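Local coordinates for protein thin, isoform D (Drosophila melanogaster, PDB 6XG7) that probably acts as a RING-type ubiquitin ligase, the chain here being its NHL-repeat beta-propeller, a part linked to protein-protein interaction, at residues I108-Y112 against N113-Q117; V155-K158 against E159-R162. One frame throughout, in Å; residues are numbered along the deposited sequence.

Contact 1: residues I108-Y112 against N113-Q117; sequences IADRY and NHRIQ
D110 and R115 form the last hydrogen-bonded pair of the beta hairpin made by strands 106-110 and 115-119, and the D110 carboxylate ties its turn together. Four N-H groups converge on D110 OD2. R115 grips it side-on with two nitrogens: its NE stands 2.9 Å from D110 OD2, on the anti side, and its NH2 3.2 Å from the same oxygen. Both bonds lie in the guanidinium plane, which is turned 33° from the carboxylate. The arginine manages this because its CG sits between the backbone N and the carbonyl carbon (chi1 67°), after which the extended chain runs alongside D110, pointing the same way. N113 closes in from the turn, its ND2 2.9 Å from D110 OD2 in an almost straight bond (171°), with the amide nearly perpendicular to the carboxylate. Q117 adds NE2, 3.0 Å from D110 OD2; this donor and N113 ND2 both meet the oxygen from out of the carboxylate plane.

This hairpin supplies the two middle strands of a four-stranded NHL propeller blade. The other carboxylate oxygen, D110 OD1, accepts from D93 N, while Q117 and N113 also bond to the segment leading into strand 91-92, at E91 O, G90 N and G86 O. So much donation to a buried carboxylate, one donor being an arginine, would probably favour its ionised form.

Behind the cluster, D110 N bonds to R115 O at 2.8 Å. On the opposite face of the sheet A109 CB packs against I116 CD1 at 4.1 Å. In the turn, H114 N donates to R111 O at 3.1 Å; that carbonyl oxygen also hangs over the centre of the H114 imidazole, whose ND1 accepts from Y141 N, which holds the ring toward the following blade.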
ATOM      1  N   ILE A 108       5.517   1.651  -9.487  1.00 10.41           N
ATOM      2  CA  ILE A 108       6.046   2.481  -8.406  1.00 10.81           C
ATOM      3  C   ILE A 108       5.417   3.863  -8.463  1.00 10.17           C
ATOM      4  O   ILE A 108       5.414   4.515  -9.520  1.00 11.03           O
ATOM      5  CB  ILE A 108       7.579   2.614  -8.493  1.00 13.14           C
ATOM      6  CG1 ILE A 108       8.288   1.356  -7.994  1.00 18.54           C
ATOM      7  CG2 ILE A 108       8.075   3.784  -7.633  1.00 14.82           C
ATOM      8  CD1 ILE A 108       8.244   0.253  -8.891  1.00 21.40           C
ATOM      9  N   ALA A 109       4.919   4.324  -7.319  1.00 10.24           N
ATOM     10  CA  ALA A 109       4.475   5.707  -7.172  1.00 11.02           C
ATOM     11  C   ALA A 109       5.679   6.537  -6.737  1.00 10.75           C
ATOM     12  O   ALA A 109       6.143   6.450  -5.592  1.00 12.17           O
ATOM     13  CB  ALA A 109       3.326   5.807  -6.176  1.00 11.99           C
ATOM     14  N   ASP A 110       6.189   7.337  -7.666  1.00 10.78           N
ATOM     15  CA  ASP A 110       7.440   8.070  -7.487  1.00 10.47           C
ATOM     16  C   ASP A 110       7.094   9.452  -6.943  1.00 10.21           C
ATOM     17  O   ASP A 110       7.054  10.447  -7.654  1.00 11.31           O
ATOM     18  CB  ASP A 110       8.165   8.123  -8.827  1.00 11.29           C
ATOM     19  CG  ASP A 110       9.569   8.625  -8.724  1.00 12.76           C
ATOM     20  OD1 ASP A 110      10.046   8.867  -7.590  1.00 14.04           O
ATOM     21  OD2 ASP A 110      10.203   8.778  -9.797  1.00 13.07           O
ATOM     22  N   ARG A 111       6.860   9.494  -5.629  1.00 11.50           N
ATOM     23  CA  ARG A 111       6.189  10.580  -4.922  1.00 11.04           C
ATOM     24  C   ARG A 111       6.663  11.969  -5.345  1.00 11.01           C
ATOM     25  O   ARG A 111       5.858  12.792  -5.799  1.00 10.97           O
ATOM     26  CB  ARG A 111       6.379  10.372  -3.417  1.00 15.02           C
ATOM     27  CG  ARG A 111       5.776  11.438  -2.534  1.00 17.37           C
ATOM     28  CD  ARG A 111       6.204  11.196  -1.074  1.00 21.02           C
ATOM     29  NE  ARG A 111       5.880  12.309  -0.181  1.00 24.14           N
ATOM     30  CZ  ARG A 111       6.421  12.485   1.019  1.00 24.84           C
ATOM     31  NH1 ARG A 111       7.324  11.630   1.478  1.00 26.70           N
ATOM     32  NH2 ARG A 111       6.058  13.522   1.767  1.00 26.39           N
ATOM     33  N   TYR A 112       7.954  12.272  -5.145  1.00 10.37           N
ATOM     34  CA  TYR A 112       8.440  13.641  -5.350  1.00 11.26           C
ATOM     35  C   TYR A 112       8.760  13.951  -6.809  1.00 11.71           C
ATOM     36  O   TYR A 112       9.044  15.112  -7.137  1.00 12.32           O
ATOM     37  CB  TYR A 112       9.650  13.937  -4.465  1.00 11.37           C
ATOM     38  CG  TYR A 112       9.365  14.224  -2.999  1.00 11.83           C
ATOM     39  CD1 TYR A 112       8.201  14.867  -2.561  1.00 12.74           C
ATOM     40  CD2 TYR A 112      10.311  13.882  -2.047  1.00 13.04           C
ATOM     41  CE1 TYR A 112       7.992  15.136  -1.194  1.00 12.45           C
ATOM     42  CE2 TYR A 112      10.117  14.143  -0.710  1.00 13.97           C
ATOM     43  CZ  TYR A 112       8.964  14.759  -0.286  1.00 13.14           C
ATOM     44  OH  TYR A 112       8.836  15.000   1.056  1.00 16.42           O
ATOM     45  N   ASN A 113       8.684  12.967  -7.696  1.00 10.26           N
ATOM     46  CA  ASN A 113       8.677  13.231  -9.122  1.00 10.43           C
ATOM     47  C   ASN A 113       7.270  13.265  -9.704  1.00 10.20           C
ATOM     48  O   ASN A 113       7.117  13.473 -10.908  1.00 11.56           O
ATOM     49  CB  ASN A 113       9.530  12.201  -9.857  1.00 11.55           C
ATOM     50  CG  ASN A 113      11.003  12.364  -9.563  1.00 12.47           C
ATOM     51  OD1 ASN A 113      11.527  13.491  -9.503  1.00 14.55           O
ATOM     52  ND2 ASN A 113      11.690  11.254  -9.386  1.00 13.30           N
ATOM     53  N   HIS A 114       6.245  13.051  -8.881  1.00  9.85           N
ATOM     54  CA  HIS A 114       4.853  13.184  -9.305  1.00  9.28           C
ATOM     55  C   HIS A 114       4.581  12.378 -10.567  1.00  8.95           C
ATOM     56  O   HIS A 114       3.971  12.852 -11.532  1.00 10.68           O
ATOM     57  CB  HIS A 114       4.458  14.647  -9.448  1.00 10.34           C
ATOM     58  CG  HIS A 114       4.727  15.423  -8.204  1.00  9.92           C
ATOM     59  ND1 HIS A 114       3.828  15.497  -7.161  1.00 10.22           N
ATOM     60  CD2 HIS A 114       5.824  16.116  -7.815  1.00 11.40           C
ATOM     61  CE1 HIS A 114       4.356  16.222  -6.191  1.00 10.18           C
ATOM     62  NE2 HIS A 114       5.564  16.610  -6.564  1.00 10.63           N
ATOM     63  N   ARG A 115       4.978  11.108 -10.529  1.00  9.41           N
ATOM     64  CA  ARG A 115       4.814  10.222 -11.670  1.00  9.98           C
ATOM     65  C   ARG A 115       4.733   8.785 -11.176  1.00  9.21           C
ATOM     66  O   ARG A 115       5.092   8.469 -10.039  1.00  9.81           O
ATOM     67  CB  ARG A 115       5.972  10.378 -12.672  1.00 10.06           C
ATOM     68  CG  ARG A 115       7.296   9.903 -12.109  1.00 10.14           C
ATOM     69  CD  ARG A 115       8.474  10.170 -13.038  1.00 12.12           C
ATOM     70  NE  ARG A 115       9.748   9.787 -12.428  1.00 11.80           N
ATOM     71  CZ  ARG A 115      10.932   9.883 -13.025  1.00 12.46           C
ATOM     72  NH1 ARG A 115      11.015  10.292 -14.282  1.00 14.60           N
ATOM     73  NH2 ARG A 115      12.031   9.551 -12.355  1.00 12.74           N
ATOM     74  N   ILE A 116       4.281   7.916 -12.073  1.00  9.59           N
ATOM     75  CA  ILE A 116       4.308   6.468 -11.908  1.00  9.56           C
ATOM     76  C   ILE A 116       5.373   5.908 -12.840  1.00 10.24           C
ATOM     77  O   ILE A 116       5.501   6.361 -13.986  1.00 10.47           O
ATOM     78  CB  ILE A 116       2.937   5.854 -12.272  1.00 10.35           C
ATOM     79  CG1 ILE A 116       1.790   6.485 -11.469  1.00 11.32           C
ATOM     80  CG2 ILE A 116       2.976   4.334 -12.088  1.00 11.84           C
ATOM     81  CD1 ILE A 116       1.963   6.458  -9.988  1.00 12.49           C
ATOM     82  N   GLN A 117       6.101   4.895 -12.370  1.00 10.32           N
ATOM     83  CA  GLN A 117       7.024   4.155 -13.221  1.00 10.88           C
ATOM     84  C   GLN A 117       6.648   2.678 -13.247  1.00 11.03           C
ATOM     85  O   GLN A 117       6.222   2.109 -12.240  1.00 12.15           O
ATOM     86  CB  GLN A 117       8.484   4.325 -12.784  1.00 11.54           C
ATOM     87  CG  GLN A 117       8.981   5.743 -12.889  1.00 12.67           C
ATOM     88  CD  GLN A 117      10.477   5.841 -12.724  1.00 13.54           C
ATOM     89  OE1 GLN A 117      11.240   5.242 -13.477  1.00 14.88           O
ATOM     90  NE2 GLN A 117      10.907   6.574 -11.715  1.00 12.60           N
TER

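Contact 2: residues V155-K158 against E159-R162; sequences VCDK and ENHR
The shortest side-chain bond between D157 and R162 runs from R162 NE to D157 OD2, 2.8 Å, one half of a salt bridge; the NH2 of R162, at 3.4 Å from D157 OD2, makes a weak second bond. NE arrives on the anti side of the oxygen and N160 ND2, 2.9 Å from D157 OD2, on the syn side, yet both lean in from the same face of the carboxylate. The carboxylate is turned 50° from the guanidinium and 77° from the N160 amide.

Further support comes from Q164 NE2, which also donates to D157 OD2, and from N140 N, which holds D157 OD1. With an alanine in place of D157, the R162 guanidinium would probably lose its carboxylate mate, and N160 ND2 and Q164 NE2 one acceptor each. The donors have further partners: N160 OD1 bonds to N140 ND2, and R162 NH2 also donates to K138 O.

Beneath the side chains, D157 N bonds to R162 O at 2.9 Å, while R162 N reaches back to D157 O only weakly. H161 and R162 together face D157, a G1 beta bulge at the point where strand 153-157 of this NHL blade turns into strand 162-166. H161, in a left-handed backbone conformation, sends its N to K158 O at 3.1 Å, and its ring nitrogen ND1 accepts from H188 N. At the outer side of the turn K158 curls at its last two torsions, both 78°, which brings its NZ back to E159 OE2 at 2.9 Å, a salt bridge between neighbours lying side by side.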
ATOM      1  N   VAL A 155      -4.216   4.718  -8.660  1.00  9.60           N
ATOM      2  CA  VAL A 155      -3.266   5.568  -7.954  1.00  9.78           C
ATOM      3  C   VAL A 155      -4.004   6.467  -6.972  1.00  9.99           C
ATOM      4  O   VAL A 155      -4.956   7.159  -7.345  1.00 10.51           O
ATOM      5  CB  VAL A 155      -2.481   6.464  -8.930  1.00 10.90           C
ATOM      6  CG1 VAL A 155      -1.490   7.363  -8.161  1.00 12.82           C
ATOM      7  CG2 VAL A 155      -1.772   5.644  -9.960  1.00 10.85           C
ATOM      8  N   CYS A 156      -3.560   6.416  -5.754  1.00 10.50           N
ATOM      9  CA  CYS A 156      -3.963   7.482  -4.751  0.59 10.21           C
ATOM     10  C   CYS A 156      -3.167   8.814  -4.910  1.00  9.61           C
ATOM     11  O   CYS A 156      -1.944   8.897  -4.715  1.00 10.66           O
ATOM     12  CB  CYS A 156      -3.696   7.015  -3.328  0.59 12.77           C
ATOM     13  SG  CYS A 156      -4.869   5.844  -2.727  0.59 13.66           S
ATOM     14  N   ASP A 157      -3.856   9.784  -5.465  1.00  9.98           N
ATOM     15  CA  ASP A 157      -3.245  11.059  -5.849  1.00 10.47           C
ATOM     16  C   ASP A 157      -3.510  11.986  -4.671  1.00 10.89           C
ATOM     17  O   ASP A 157      -4.514  12.698  -4.622  1.00 11.56           O
ATOM     18  CB  ASP A 157      -3.927  11.519  -7.135  1.00 10.74           C
ATOM     19  CG  ASP A 157      -3.358  12.790  -7.689  1.00 10.81           C
ATOM     20  OD1 ASP A 157      -2.383  13.311  -7.114  1.00 11.70           O
ATOM     21  OD2 ASP A 157      -3.905  13.252  -8.717  1.00 11.69           O
ATOM     22  N   LYS A 158      -2.596  11.944  -3.698  1.00 10.24           N
ATOM     23  CA  LYS A 158      -2.929  12.316  -2.324  1.00 10.68           C
ATOM     24  C   LYS A 158      -3.408  13.759  -2.223  1.00 12.28           C
ATOM     25  O   LYS A 158      -4.475  14.026  -1.658  1.00 13.25           O
ATOM     26  CB  LYS A 158      -1.717  12.084  -1.421  1.00 12.11           C
ATOM     27  CG  LYS A 158      -1.991  12.432   0.024  1.00 14.81           C
ATOM     28  CD  LYS A 158      -0.825  12.078   0.918  1.00 18.37           C
ATOM     29  CE  LYS A 158       0.311  13.086   0.849  1.00 23.98           C
ATOM     30  NZ  LYS A 158       0.056  14.339   1.633  1.00 27.13           N
ATOM     31  N   GLU A 159      -2.618  14.709  -2.717  1.00 11.67           N
ATOM     32  CA  GLU A 159      -2.983  16.112  -2.534  1.00 12.42           C
ATOM     33  C   GLU A 159      -4.018  16.592  -3.541  1.00 13.57           C
ATOM     34  O   GLU A 159      -4.483  17.726  -3.426  1.00 15.23           O
ATOM     35  CB  GLU A 159      -1.742  17.006  -2.501  1.00 14.23           C
ATOM     36  CG  GLU A 159      -0.986  16.901  -1.192  1.00 20.35           C
ATOM     37  CD  GLU A 159      -1.870  17.160   0.003  1.00 26.44           C
ATOM     38  OE1 GLU A 159      -2.520  18.227   0.035  1.00 25.25           O
ATOM     39  OE2 GLU A 159      -1.949  16.258   0.870  1.00 30.26           O
ATOM     40  N   ASN A 160      -4.409  15.761  -4.504  1.00 12.25           N
ATOM     41  CA  ASN A 160      -5.576  16.056  -5.322  1.00 12.78           C
ATOM     42  C   ASN A 160      -6.831  15.351  -4.815  1.00 12.80           C
ATOM     43  O   ASN A 160      -7.881  15.435  -5.455  1.00 13.16           O
ATOM     44  CB  ASN A 160      -5.314  15.702  -6.788  1.00 12.67           C
ATOM     45  CG  ASN A 160      -4.310  16.628  -7.444  1.00 13.30           C
ATOM     46  OD1 ASN A 160      -4.162  17.792  -7.068  1.00 15.43           O
ATOM     47  ND2 ASN A 160      -3.602  16.104  -8.429  1.00 12.50           N
ATOM     48  N   HIS A 161      -6.742  14.665  -3.674  1.00 12.83           N
ATOM     49  CA  HIS A 161      -7.882  14.046  -2.992  0.53 12.35           C
ATOM     50  C   HIS A 161      -8.697  13.159  -3.933  1.00 11.67           C
ATOM     51  O   HIS A 161      -9.926  13.159  -3.950  1.00 12.04           O
ATOM     52  CB  HIS A 161      -8.721  15.103  -2.278  0.53 15.87           C
ATOM     53  CG  HIS A 161      -7.897  15.996  -1.399  0.53 19.09           C
ATOM     54  ND1 HIS A 161      -7.243  15.534  -0.276  0.53 19.28           N
ATOM     55  CD2 HIS A 161      -7.585  17.310  -1.501  0.53 21.15           C
ATOM     56  CE1 HIS A 161      -6.583  16.529   0.287  0.53 21.02           C
ATOM     57  NE2 HIS A 161      -6.769  17.617  -0.440  0.53 22.35           N
ATOM     58  N   ARG A 162      -7.982  12.334  -4.693  1.00 10.21           N
ATOM     59  CA  ARG A 162      -8.646  11.526  -5.700  1.00 10.53           C
ATOM     60  C   ARG A 162      -7.866  10.254  -5.982  1.00  9.99           C
ATOM     61  O   ARG A 162      -6.678  10.129  -5.669  1.00 11.02           O
ATOM     62  CB  ARG A 162      -8.834  12.314  -6.999  1.00 10.25           C
ATOM     63  CG  ARG A 162      -7.524  12.629  -7.714  1.00 10.57           C
ATOM     64  CD  ARG A 162      -7.742  13.621  -8.825  1.00 11.40           C
ATOM     65  NE  ARG A 162      -6.523  13.914  -9.560  1.00 11.62           N
ATOM     66  CZ  ARG A 162      -6.487  14.774 -10.571  1.00 11.87           C
ATOM     67  NH1 ARG A 162      -7.610  15.369 -10.958  1.00 13.72           N
ATOM     68  NH2 ARG A 162      -5.371  15.015 -11.225  1.00 12.01           N
TER

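Contact 1 and contact 2 are the same turn in two successive NHL repeats, their centres about 12 Å apart and each about 14 Å from the centre of the chain. D110, N113, R115 and Q117 correspond to D157, N160, R162 and Q164, with the glutamine of the second set lying just past 159-162. The two blades meet directly where I116 CD1 of contact 1 packs on V155 CG2 of contact 2 at 3.8 Å. Both turn histidines use ND1 to accept from a backbone N of the next repeat. The two turns differ at their outer side, where Y112 occupies the position of E159, which is salt-bridged to K158.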